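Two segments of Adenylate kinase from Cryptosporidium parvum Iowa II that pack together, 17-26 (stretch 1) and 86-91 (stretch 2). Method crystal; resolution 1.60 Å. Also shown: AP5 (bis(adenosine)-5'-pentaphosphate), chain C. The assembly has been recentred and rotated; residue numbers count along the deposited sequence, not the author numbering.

Stretch 1 (17-26) GKGTQCEFIK
Stretch 2, residues 86-91: FVLDGF

A helix laid antiparallel over a strand forms this contact, with the ligand AP5 gripped where the helix begins and the strand ends. Helix 18-26 follows Gly-17, its N-cap, and strand 86-89 runs at 171° to it, the axes 9.3 Å apart at closest approach. Two pairs set the register: Lys-18 CA lies 6.2 Å from Asp-89 CA, and Cys-22 CA lies 7.3 Å from Val-87 CA. One helical turn is thus matched to two strand residues. The helix keeps ordinary angles near -65/-40, with bonds such as Cys-22 N to Lys-18 O (2.9 Å) and Lys-26 N to Cys-22 O (2.9 Å). No hydrogen bond joins the two stretches; 293 Å² of buried surface, summed over both sides, records a contact made by packing.

The strand opens with Phe-86 (phi/psi -159/157, chi1 p, chi2 84°), whose CA-to-CB bond points away from the helix. Alternation then turns Val-87 (-127/116, chi1 51°, p) toward it. Val-87 has 71 Å² covered, the largest share of any residue here, and its methyls pack against the pair Cys-22 and Ile-25: Val-87 CG2 lies 3.8 Å from Cys-22 SG, and Val-87 CG1 lies 3.9 Å from both Cys-22 SG and Ile-25 CG2. Cys-22 (chi1 m) and Ile-25 (chi1 m, chi2 t) both point toward the strand, three residues apart on one helical face. A compact branched residue suits this place, since it can touch both without a long side chain.

Leu-88 (-91/133, m, t) points away again and leaves the contact to its neighbours.

Asp-89 (-137/111, chi1 159°, t, chi2 1°) leaves CA sideways, but its carboxylate comes nearer the helix. Asp-89 OD1 lies 3.4 Å from Lys-18 CB, and Asp-89 OD2 lies 3.5 Å from Gly-19 CA and 4.0 Å from Cys-22 SG. The bare CA of Gly-19 thus lies against this carboxylate oxygen. Asp-89 OD2 is hydrogen-bonded elsewhere in the structure, so its burial is paid for. Lys-18 NZ is 4.3 Å from Asp-89 OD1, beyond a salt bridge but close enough for opposite charges to favour one another.

Gly-90 leaves the strand at 85/6, where a side chain would jam against the preceding carbonyl oxygen; glycine is required. Lys-18 points toward the strand and folds through m, t, m, m, bringing its CE 3.9 Å from Gly-90 N, so that Lys-18 NZ donates a hydrogen bond to AP5 O2D (2.9 Å). The helix start also donates backbone N-H groups to the phosphates: Lys-18 N to AP5 O2D (2.8 Å), Gly-19 N to AP5 O1D (3.1 Å) and Thr-20 N to AP5 O2E (2.8 Å). At the strand exit, Gly-90 O accepts a hydrogen bond from AP5 N6A (3.0 Å).

Phe-91 (-149/140, chi1 t, chi2 93°) lies out of the helix's reach and offers its ring edge to the same amino group, Phe-91 CD1 standing 3.6 Å from AP5 N6A.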

# COMPACT_ATOMS: atom_id res chain seq x y z
N GLY A 17 0.47 0.61 -7.90
CA GLY A 17 -0.27 -0.69 -8.17
C GLY A 17 -0.04 -1.62 -6.95
O GLY A 17 -0.44 -2.84 -7.05
N LYS A 18 0.36 -1.12 -5.78
CA LYS A 18 0.58 -2.00 -4.56
C LYS A 18 -0.74 -2.55 -4.14
O LYS A 18 -0.79 -3.76 -3.95
CB LYS A 18 1.22 -1.12 -3.46
CG LYS A 18 2.50 -0.69 -3.97
CD LYS A 18 3.30 -0.04 -2.87
CE LYS A 18 2.68 1.24 -2.29
NZ LYS A 18 2.23 2.35 -3.21
N GLY A 19 -1.86 -1.84 -4.05
CA GLY A 19 -3.08 -2.44 -3.45
C GLY A 19 -3.55 -3.39 -4.47
O GLY A 19 -4.15 -4.47 -4.03
N THR A 20 -3.40 -3.12 -5.80
CA THR A 20 -3.87 -4.11 -6.82
C THR A 20 -3.14 -5.43 -6.59
O THR A 20 -3.84 -6.52 -6.64
CB THR A 20 -3.55 -3.49 -8.24
OG1 THR A 20 -4.42 -2.37 -8.39
CG2 THR A 20 -3.91 -4.52 -9.34
N GLN A 21 -1.84 -5.40 -6.43
CA GLN A 21 -1.07 -6.68 -6.25
C GLN A 21 -1.44 -7.31 -4.91
O GLN A 21 -1.36 -8.52 -4.77
CB GLN A 21 0.40 -6.37 -6.36
CG GLN A 21 0.73 -5.94 -7.81
CD GLN A 21 0.30 -6.99 -8.90
OE1 GLN A 21 0.48 -8.21 -8.61
NE2 GLN A 21 -0.03 -6.57 -10.11
N CYS A 22 -1.81 -6.52 -3.91
CA CYS A 22 -2.15 -7.12 -2.58
C CYS A 22 -3.39 -8.01 -2.66
O CYS A 22 -3.59 -8.85 -1.83
CB CYS A 22 -2.26 -6.11 -1.47
SG CYS A 22 -0.67 -5.43 -1.07
N GLU A 23 -4.25 -7.76 -3.64
CA GLU A 23 -5.39 -8.65 -3.81
C GLU A 23 -4.92 -10.06 -4.08
O GLU A 23 -5.50 -11.01 -3.50
CB GLU A 23 -6.32 -8.16 -4.95
CG GLU A 23 -7.43 -9.21 -5.23
CD GLU A 23 -8.74 -8.72 -4.59
OE1 GLU A 23 -8.68 -8.08 -3.47
OE2 GLU A 23 -9.80 -8.89 -5.26
N PHE A 24 -3.98 -10.28 -5.00
CA PHE A 24 -3.57 -11.71 -5.24
C PHE A 24 -2.74 -12.12 -4.06
O PHE A 24 -2.78 -13.27 -3.70
CB PHE A 24 -2.85 -12.09 -6.59
CG PHE A 24 -1.33 -12.15 -6.52
CD1 PHE A 24 -0.61 -10.96 -6.69
CD2 PHE A 24 -0.63 -13.32 -6.40
CE1 PHE A 24 0.81 -10.89 -6.66
CE2 PHE A 24 0.78 -13.31 -6.38
CZ PHE A 24 1.54 -12.05 -6.50
N ILE A 25 -1.87 -11.25 -3.53
CA ILE A 25 -0.99 -11.73 -2.44
C ILE A 25 -1.80 -12.20 -1.22
O ILE A 25 -1.49 -13.23 -0.60
CB ILE A 25 -0.04 -10.57 -2.03
CG1 ILE A 25 0.98 -10.27 -3.16
CG2 ILE A 25 0.71 -10.91 -0.72
CD1 ILE A 25 1.83 -8.96 -2.86
N LYS A 26 -2.86 -11.48 -0.81
CA LYS A 26 -3.72 -11.86 0.31
C LYS A 26 -4.31 -13.20 0.01
O LYS A 26 -4.35 -14.08 0.91
CB LYS A 26 -4.98 -10.93 0.32
CG LYS A 26 -4.76 -9.86 0.99
CD LYS A 26 -5.90 -8.81 0.67
CE LYS A 26 -7.33 -9.26 0.41
NZ LYS A 26 -8.20 -7.95 0.39
N PHE A 86 2.21 -11.10 6.60
CA PHE A 86 1.53 -9.81 6.31
C PHE A 86 2.24 -9.22 5.09
O PHE A 86 3.35 -9.57 4.72
CB PHE A 86 1.79 -8.83 7.50
CG PHE A 86 3.24 -8.58 7.89
CD1 PHE A 86 3.99 -7.63 7.22
CD2 PHE A 86 3.79 -9.21 9.06
CE1 PHE A 86 5.32 -7.36 7.58
CE2 PHE A 86 5.09 -8.92 9.46
CZ PHE A 86 5.89 -7.99 8.71
N VAL A 87 1.43 -8.34 4.44
CA VAL A 87 2.00 -7.48 3.41
C VAL A 87 1.63 -6.02 3.73
O VAL A 87 0.47 -5.68 3.87
CB VAL A 87 1.56 -7.88 1.97
CG1 VAL A 87 0.02 -8.03 1.79
CG2 VAL A 87 2.17 -6.90 0.98
N LEU A 88 2.68 -5.26 3.99
CA LEU A 88 2.55 -3.77 4.34
C LEU A 88 2.66 -2.99 3.05
O LEU A 88 3.46 -3.26 2.21
CB LEU A 88 3.69 -3.37 5.30
CG LEU A 88 3.76 -4.18 6.54
CD1 LEU A 88 4.93 -3.68 7.46
CD2 LEU A 88 2.55 -4.34 7.28
N ASP A 89 1.69 -2.01 2.89
CA ASP A 89 1.50 -1.40 1.58
C ASP A 89 1.34 0.13 1.98
O ASP A 89 0.38 0.61 2.58
CB ASP A 89 0.13 -2.00 1.10
CG ASP A 89 -0.55 -1.17 0.02
OD1 ASP A 89 -0.00 -0.08 -0.43
OD2 ASP A 89 -1.69 -1.64 -0.37
N GLY A 90 2.40 0.81 1.54
CA GLY A 90 2.37 2.27 1.90
C GLY A 90 2.91 2.52 3.29
O GLY A 90 2.60 3.54 3.87
N PHE A 91 3.45 1.49 3.92
CA PHE A 91 4.07 1.65 5.28
C PHE A 91 5.15 0.62 5.27
O PHE A 91 4.90 -0.52 4.88
CB PHE A 91 3.04 1.31 6.41
CG PHE A 91 3.66 1.31 7.75
CD1 PHE A 91 3.65 2.46 8.55
CD2 PHE A 91 4.36 0.20 8.17
CE1 PHE A 91 4.34 2.44 9.81
CE2 PHE A 91 5.01 0.20 9.44
CZ PHE A 91 5.04 1.32 10.21
PA AP5 C . -2.71 5.38 0.17
O1A AP5 C . -4.18 4.96 0.16
O2A AP5 C . -1.67 4.37 0.38
O3A AP5 C . -2.40 6.19 -1.17
PB AP5 C . -1.05 6.38 -2.00
O1B AP5 C . 0.11 6.26 -1.14
O2B AP5 C . -1.25 7.63 -2.87
O3B AP5 C . -1.14 5.01 -2.96
PG AP5 C . -2.36 4.44 -3.77
O1G AP5 C . -2.93 5.55 -4.57
O2G AP5 C . -3.20 3.71 -2.81
O3G AP5 C . -1.50 3.49 -4.70
PD AP5 C . -1.39 1.88 -4.90
O1D AP5 C . -2.23 1.23 -3.88
O2D AP5 C . 0.05 1.60 -5.02
O3D AP5 C . -1.99 1.69 -6.37
PE AP5 C . -3.37 1.00 -6.79
O1E AP5 C . -4.45 1.67 -6.12
O2E AP5 C . -3.29 -0.51 -6.68
O5F AP5 C . -2.41 6.50 1.26
C5F AP5 C . -3.43 7.51 1.31
C4F AP5 C . -2.72 8.71 2.07
O4F AP5 C . -2.79 8.41 3.44
C3F AP5 C . -1.29 9.00 1.78
O3F AP5 C . -1.13 9.80 0.63
C2F AP5 C . -0.99 9.77 3.08
O2F AP5 C . -1.69 11.08 3.10
C1F AP5 C . -1.64 8.92 4.15
N9A AP5 C . -0.75 7.86 4.56
C8A AP5 C . -0.98 6.49 4.26
N7A AP5 C . -0.02 5.74 4.77
C5A AP5 C . 0.84 6.61 5.48
C6A AP5 C . 1.96 6.36 6.24
N6A AP5 C . 2.64 5.22 6.39
N1A AP5 C . 2.55 7.53 6.80
C2A AP5 C . 1.94 8.69 6.64
N3A AP5 C . 0.84 8.98 5.91
C4A AP5 C . 0.23 7.83 5.36
O5J AP5 C . -3.34 1.27 -8.34
C5J AP5 C . -3.58 2.67 -8.87
C4J AP5 C . -4.30 2.46 -10.22
O4J AP5 C . -3.53 1.76 -11.21
C3J AP5 C . -5.66 1.79 -10.04
O3J AP5 C . -6.59 2.37 -10.94
C2J AP5 C . -5.29 0.44 -10.56
O2J AP5 C . -6.41 -0.23 -11.12
C1J AP5 C . -4.36 0.57 -11.69
N9B AP5 C . -3.36 -0.43 -11.93
C8B AP5 C . -2.74 -1.25 -10.99
N7B AP5 C . -1.82 -1.99 -11.63
C5B AP5 C . -1.84 -1.67 -12.96
C6B AP5 C . -1.00 -1.99 -14.07
N6B AP5 C . -0.01 -2.87 -13.91
N1B AP5 C . -1.28 -1.42 -15.28
C2B AP5 C . -2.28 -0.44 -15.38
N3B AP5 C . -3.06 -0.02 -14.33
C4B AP5 C . -2.78 -0.56 -13.09